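Local structure of D-mannonate dehydratase (Streptococcus suis, 3BDK) at residues P127-T132 with G226-P231; A217-D222 with V258-S263. The protein probably catalyses the dehydration of D-mannonate to 2-dehydro-3-deoxy-D-gluconate, a manganese- or iron-dependent step in pentose and glucuronate interconversion. All coordinates share one frame; numbering follows the deposited sequence.

Contact 1: P127-T132 with G226-P231. With DNO (D-mannose), chain C.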
loop_
_atom_site.group_PDB
_atom_site.type_symbol
_atom_site.label_atom_id
_atom_site.label_comp_id
_atom_site.label_asym_id
_atom_site.label_seq_id
_atom_site.Cartn_x
_atom_site.Cartn_y
_atom_site.Cartn_z
ATOM N N PRO A 127 4.195 33.122 5.163
ATOM C CA PRO A 127 5.018 34.118 4.512
ATOM C C PRO A 127 6.031 33.463 3.601
ATOM O O PRO A 127 6.565 32.409 3.953
ATOM C CB PRO A 127 5.739 34.769 5.680
ATOM C CG PRO A 127 4.791 34.636 6.815
ATOM C CD PRO A 127 4.062 33.361 6.611
ATOM N N VAL A 128 6.242 34.072 2.431
ATOM C CA VAL A 128 7.343 33.792 1.515
ATOM C C VAL A 128 7.282 32.441 0.784
ATOM O O VAL A 128 7.013 32.403 -0.416
ATOM C CB VAL A 128 8.727 33.997 2.186
ATOM C CG1 VAL A 128 9.810 34.096 1.135
ATOM C CG2 VAL A 128 8.734 35.249 3.020
ATOM N N PHE A 129 7.545 31.345 1.494
ATOM C CA PHE A 129 7.569 30.003 0.905
ATOM C C PHE A 129 6.383 29.199 1.408
ATOM O O PHE A 129 5.826 29.529 2.451
ATOM C CB PHE A 129 8.842 29.250 1.308
ATOM C CG PHE A 129 10.091 30.087 1.282
ATOM C CD1 PHE A 129 10.557 30.694 2.443
ATOM C CD2 PHE A 129 10.806 30.256 0.102
ATOM C CE1 PHE A 129 11.718 31.476 2.431
ATOM C CE2 PHE A 129 11.958 31.034 0.077
ATOM C CZ PHE A 129 12.416 31.647 1.249
ATOM N N ASP A 130 6.022 28.133 0.681
ATOM C CA ASP A 130 4.994 27.196 1.152
ATOM C C ASP A 130 5.561 25.939 1.815
ATOM O O ASP A 130 4.825 25.126 2.392
ATOM C CB ASP A 130 4.076 26.808 0.013
ATOM C CG ASP A 130 3.468 28.004 -0.664
ATOM O OD1 ASP A 130 3.328 27.942 -1.915
ATOM O OD2 ASP A 130 3.147 28.998 0.053
ATOM N N TRP A 131 6.871 25.791 1.718
ATOM C CA TRP A 131 7.599 24.746 2.413
ATOM C C TRP A 131 9.082 25.018 2.203
ATOM O O TRP A 131 9.467 25.810 1.338
ATOM C CB TRP A 131 7.213 23.358 1.884
ATOM C CG TRP A 131 7.356 23.227 0.396
ATOM C CD1 TRP A 131 6.406 23.481 -0.539
ATOM C CD2 TRP A 131 8.532 22.836 -0.328
ATOM N NE1 TRP A 131 6.903 23.264 -1.802
ATOM C CE2 TRP A 131 8.207 22.872 -1.704
ATOM C CE3 TRP A 131 9.828 22.458 0.051
ATOM C CZ2 TRP A 131 9.127 22.534 -2.707
ATOM C CZ3 TRP A 131 10.751 22.126 -0.958
ATOM C CH2 TRP A 131 10.390 22.167 -2.313
ATOM N N THR A 132 9.912 24.352 2.989
ATOM C CA THR A 132 11.345 24.498 2.881
ATOM C C THR A 132 11.958 23.139 3.166
ATOM O O THR A 132 11.650 22.508 4.183
ATOM C CB THR A 132 11.829 25.525 3.903
ATOM O OG1 THR A 132 11.242 26.796 3.603
ATOM C CG2 THR A 132 13.354 25.655 3.914
ATOM N N GLY A 226 9.634 29.168 12.995
ATOM C CA GLY A 226 10.305 30.239 12.263
ATOM C C GLY A 226 11.546 29.730 11.572
ATOM O O GLY A 226 12.376 29.075 12.196
ATOM N N ILE A 227 11.656 29.987 10.274
ATOM C CA ILE A 227 12.924 29.827 9.554
ATOM C C ILE A 227 13.391 31.191 9.104
ATOM O O ILE A 227 12.569 32.070 8.847
ATOM C CB ILE A 227 12.809 28.952 8.289
ATOM C CG1 ILE A 227 11.699 29.485 7.363
ATOM C CG2 ILE A 227 12.664 27.479 8.670
ATOM C CD1 ILE A 227 11.169 28.503 6.257
ATOM N N PHE A 228 14.707 31.369 9.010
ATOM C CA PHE A 228 15.259 32.557 8.384
ATOM C C PHE A 228 14.636 33.832 8.970
ATOM O O PHE A 228 14.381 34.814 8.241
ATOM C CB PHE A 228 14.964 32.517 6.880
ATOM C CG PHE A 228 15.533 31.330 6.174
ATOM C CD1 PHE A 228 16.855 30.940 6.387
ATOM C CD2 PHE A 228 14.769 30.647 5.240
ATOM C CE1 PHE A 228 17.397 29.877 5.711
ATOM C CE2 PHE A 228 15.291 29.585 4.547
ATOM C CZ PHE A 228 16.599 29.184 4.776
ATOM N N GLY A 229 14.349 33.797 10.269
ATOM C CA GLY A 229 13.725 34.934 10.949
ATOM C C GLY A 229 12.358 35.359 10.441
ATOM O O GLY A 229 11.847 36.399 10.857
ATOM N N LEU A 230 11.759 34.567 9.556
ATOM C CA LEU A 230 10.390 34.810 9.107
ATOM C C LEU A 230 9.384 34.261 10.100
ATOM O O LEU A 230 9.640 33.239 10.715
ATOM C CB LEU A 230 10.125 34.109 7.797
ATOM C CG LEU A 230 10.836 34.492 6.529
ATOM C CD1 LEU A 230 10.530 33.392 5.486
ATOM C CD2 LEU A 230 10.357 35.860 6.098
ATOM N N PRO A 231 8.218 34.917 10.246
ATOM C CA PRO A 231 7.244 34.444 11.221
ATOM C C PRO A 231 6.349 33.295 10.694
ATOM O O PRO A 231 6.121 33.201 9.478
ATOM C CB PRO A 231 6.426 35.706 11.498
ATOM C CG PRO A 231 6.390 36.377 10.205
ATOM C CD PRO A 231 7.734 36.127 9.556
HETATM C C1 DNO C . 4.263 21.074 0.416
HETATM C C2 DNO C . 3.248 20.347 -0.482
HETATM C C3 DNO C . 3.129 20.914 -1.932
HETATM C C4 DNO C . 2.797 22.418 -2.197
HETATM C C5 DNO C . 1.766 23.150 -1.286
HETATM C C6 DNO C . 1.085 24.274 -2.078
HETATM O O1 DNO C . 4.591 20.595 1.503
HETATM O O2 DNO C . 1.967 20.271 0.169
HETATM O O3 DNO C . 2.151 20.148 -2.630
HETATM O O4 DNO C . 4.018 23.165 -2.287
HETATM O O5 DNO C . 0.741 22.289 -0.765
HETATM O O6 DNO C . 1.741 25.514 -1.802
#

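Contact 2: A217-D222 with V258-S263. With MN (manganese (II) ion), chain D; DNO (D-mannose), chain C.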
loop_
_atom_site.group_PDB
_atom_site.type_symbol
_atom_site.label_atom_id
_atom_site.label_comp_id
_atom_site.label_asym_id
_atom_site.label_seq_id
_atom_site.Cartn_x
_atom_site.Cartn_y
_atom_site.Cartn_z
ATOM N N ALA A 217 -10.040 24.924 4.446
ATOM C CA ALA A 217 -9.183 24.037 5.223
ATOM C C ALA A 217 -7.716 24.427 5.085
ATOM O O ALA A 217 -7.113 24.247 4.026
ATOM C CB ALA A 217 -9.393 22.591 4.799
ATOM N N ILE A 218 -7.147 24.961 6.160
ATOM C CA ILE A 218 -5.860 25.642 6.087
ATOM C C ILE A 218 -4.705 24.662 6.267
ATOM O O ILE A 218 -4.591 24.006 7.303
ATOM C CB ILE A 218 -5.748 26.752 7.149
ATOM C CG1 ILE A 218 -4.400 27.467 7.033
ATOM C CG2 ILE A 218 -5.933 26.176 8.544
ATOM C CD1 ILE A 218 -4.420 29.770 7.923
ATOM N N HIS A 219 -3.852 24.568 5.253
ATOM C CA HIS A 219 -2.641 23.760 5.343
ATOM C C HIS A 219 -1.662 24.346 6.355
ATOM O O HIS A 219 -1.267 25.507 6.250
ATOM C CB HIS A 219 -1.973 23.643 3.972
ATOM C CG HIS A 219 -1.004 22.507 3.868
ATOM N ND1 HIS A 219 0.309 22.607 4.276
ATOM C CD2 HIS A 219 -1.157 21.245 3.401
ATOM C CE1 HIS A 219 0.923 21.457 4.065
ATOM N NE2 HIS A 219 0.056 20.613 3.536
ATOM N N PRO A 220 -1.276 23.535 7.334
ATOM C CA PRO A 220 -0.455 24.013 8.452
ATOM C C PRO A 220 0.913 24.496 7.982
ATOM O O PRO A 220 1.279 24.281 6.827
ATOM C CB PRO A 220 -0.301 22.766 9.325
ATOM C CG PRO A 220 -0.414 21.630 8.371
ATOM C CD PRO A 220 -1.404 22.068 7.328
ATOM N N ASP A 221 1.656 25.142 8.876
ATOM C CA ASP A 221 2.949 25.717 8.523
ATOM C C ASP A 221 4.027 24.641 8.442
ATOM O O ASP A 221 4.153 23.805 9.337
ATOM C CB ASP A 221 3.352 26.789 9.538
ATOM C CG ASP A 221 2.851 28.168 9.158
ATOM O OD1 ASP A 221 3.001 29.103 9.974
ATOM O OD2 ASP A 221 2.308 28.319 8.044
ATOM N N ASP A 222 4.802 24.669 7.363
ATOM C CA ASP A 222 5.622 23.526 6.980
ATOM C C ASP A 222 7.027 23.964 6.579
ATOM O O ASP A 222 7.261 24.362 5.437
ATOM C CB ASP A 222 4.964 22.755 5.833
ATOM C CG ASP A 222 5.872 21.691 5.249
ATOM O OD1 ASP A 222 6.885 21.351 5.897
ATOM O OD2 ASP A 222 5.573 21.194 4.144
ATOM N N VAL A 258 -0.843 15.722 9.511
ATOM C CA VAL A 258 -0.096 15.161 10.628
ATOM C C VAL A 258 1.428 15.215 10.448
ATOM O O VAL A 258 2.154 15.327 11.434
ATOM C CB VAL A 258 -0.536 13.704 10.989
ATOM C CG1 VAL A 258 -1.937 13.685 11.521
ATOM C CG2 VAL A 258 -0.364 12.735 9.811
ATOM N N GLY A 259 1.899 15.131 9.202
ATOM C CA GLY A 259 3.315 15.173 8.884
ATOM C C GLY A 259 3.938 16.523 9.166
ATOM O O GLY A 259 5.051 16.611 9.716
ATOM N N SER A 260 3.234 17.584 8.769
ATOM C CA SER A 260 3.731 18.949 8.957
ATOM C C SER A 260 3.813 19.235 10.426
ATOM O O SER A 260 4.841 19.685 10.908
ATOM C CB SER A 260 2.831 19.979 8.273
ATOM O OG SER A 260 3.171 20.107 6.891
ATOM N N TYR A 261 2.735 18.933 11.141
ATOM C CA TYR A 261 2.708 19.093 12.580
ATOM C C TYR A 261 3.708 18.222 13.340
ATOM O O TYR A 261 4.278 18.687 14.325
ATOM C CB TYR A 261 1.306 18.879 13.130
ATOM C CG TYR A 261 0.365 20.029 12.865
ATOM C CD1 TYR A 261 -0.873 19.818 12.259
ATOM C CD2 TYR A 261 0.699 21.324 13.242
ATOM C CE1 TYR A 261 -1.741 20.870 12.029
ATOM C CE2 TYR A 261 -0.154 22.376 13.008
ATOM C CZ TYR A 261 -1.370 22.151 12.396
ATOM O OH TYR A 261 -2.216 23.220 12.151
ATOM N N ALA A 262 3.936 16.978 12.919
ATOM C CA ALA A 262 4.845 16.110 13.707
ATOM C C ALA A 262 6.314 16.404 13.479
ATOM O O ALA A 262 7.175 15.864 14.162
ATOM C CB ALA A 262 4.574 14.632 13.462
ATOM N N SER A 263 6.582 17.259 12.507
ATOM C CA SER A 263 7.949 17.689 12.175
ATOM C C SER A 263 8.539 18.454 13.325
ATOM O O SER A 263 9.737 18.491 13.477
ATOM C CB SER A 263 7.945 18.527 10.906
ATOM O OG SER A 263 7.436 17.728 9.846
HETATM MN MN MN D . 0.864 18.959 1.875
HETATM C C1 DNO C . 4.263 21.074 0.416
HETATM C C2 DNO C . 3.248 20.347 -0.482
HETATM C C3 DNO C . 3.129 20.914 -1.932
HETATM C C4 DNO C . 2.797 22.418 -2.197
HETATM C C5 DNO C . 1.766 23.150 -1.286
HETATM C C6 DNO C . 1.085 24.274 -2.078
HETATM O O1 DNO C . 4.591 20.595 1.503
HETATM O O2 DNO C . 1.967 20.271 0.169
HETATM O O3 DNO C . 2.151 20.148 -2.630
HETATM O O4 DNO C . 4.018 23.165 -2.287
HETATM O O5 DNO C . 0.741 22.289 -0.765
HETATM O O6 DNO C . 1.741 25.514 -1.802
#

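Contact 1: P127-T132 with G226-P231
Leu230 and Val128 meet at the tightest apolar point of this contact, their side chains crossing at about a right angle with Leu230 CD2 3.5 Å from Val128 CG2. The other methyl of the leucine turns to the neighbouring ring, Leu230 CD1 lying 3.8 Å from Phe129 CE1. Val128 braces that ring from within its own segment: CG1, set anti to the backbone N (chi1 -164°), sits over the centre of one ring face. Tyr185 of helix 176-187 adds to this side by packing on Val128, Leu230 and Pro127, while Pro127 CG rests 3.3 Å from Pro231 O. Equally close, the buried Ile227 and Thr132 reach for each other tip to tip, Ile227 CD1 3.2 Å from Thr132 OG1, beside Phe149 of strand 145-150. In the xylose isomerase-like TIM barrel both segments are loops that follow parallel strands, 120-123 and 215-218, and the second folds into a type I' turn, Ile227 to Leu230, closed by the bond from Leu230 N to Ile227 O (2.7 Å). Towards Phe228 the packing slackens. Its ring, partly exposed, comes no nearer to Phe129 than 4.2 Å, between Phe228 CD2 and Phe129 CE1. On the other side of its loop, Trp131 leaves the backbone away from the turn, and its NE1 lies 2.9 Å from O4 of the bound D-mannose, near the plane of the indole.

Contact 2: A217-D222 with V258-S263
With CG anti to the backbone N (chi1 -161°), His219 swings its imidazole back towards the helix although its CB sets out away from it, and Asp222, whose CG is likewise anti to N (chi1 171°), extends its carboxylate towards the sugar. His219 NE2 binds the manganese ion at 2.5 Å. At the other end of the ring ND1 donates to Pro220 O, a bent bond (N-H...O 138°) that uses a carbonyl lone pair and leaves the acceptor tilted from the imidazole plane. Pro220 CD lies over one face of the same ring, towards its rim, so the residue after the metal ligand helps to fix the ring's rotation.

Pro220 also carries the packing between segments. Its CB stands over one face of Tyr261 in a CH-pi contact, 3.7 Å from the ring centroid and displaced towards the hydroxyl end, where CB is only 3.3 Å from Tyr261 CZ. Alongside, Pro220 CG meets Ser260 CB at 3.6 Å. Ser260 OG then fits against Asp222, 3.4 Å from its CB, and has a weak hydrogen bond to Arg288. A salt bridge from Asp222 OD1 to Arg133 holds the carboxylate in place; its OD2 lies 2.9 Å from O1 of the sugar.

Within 258-263, Ser263 OG donates to Gly259 O. His286 and Asp330 complete the protein ligands of the manganese, and sugar O2 binds it at 2.4 Å: a metal site at the C-terminal ends of parallel strands, where TIM barrels carry their active sites.

In the fold
The centres of contact 1 and contact 2 lie about 13 Å apart, and along the chain their segments alternate: 127-132, 217-222, 226-231, 258-263. Strand 215-218 leads through 217-222 into the loop holding 226-231, so a single connection serves both contacts. Strand 120-123, next to it in the parallel sheet, leads into 127-132; strand 252-257, next to 215-218 on its other side, runs into helix 258-262. Contact 2 is buried, about 7 Å from the chain centre, whereas contact 1 lies about 17 Å out and is partly buried. They touch where Trp131 CB packs 3.5 Å from Asp222 OD2; 127-132 and 217-222 supply D-mannose pocket residues, while 226-231 and 258-263 pack behind them.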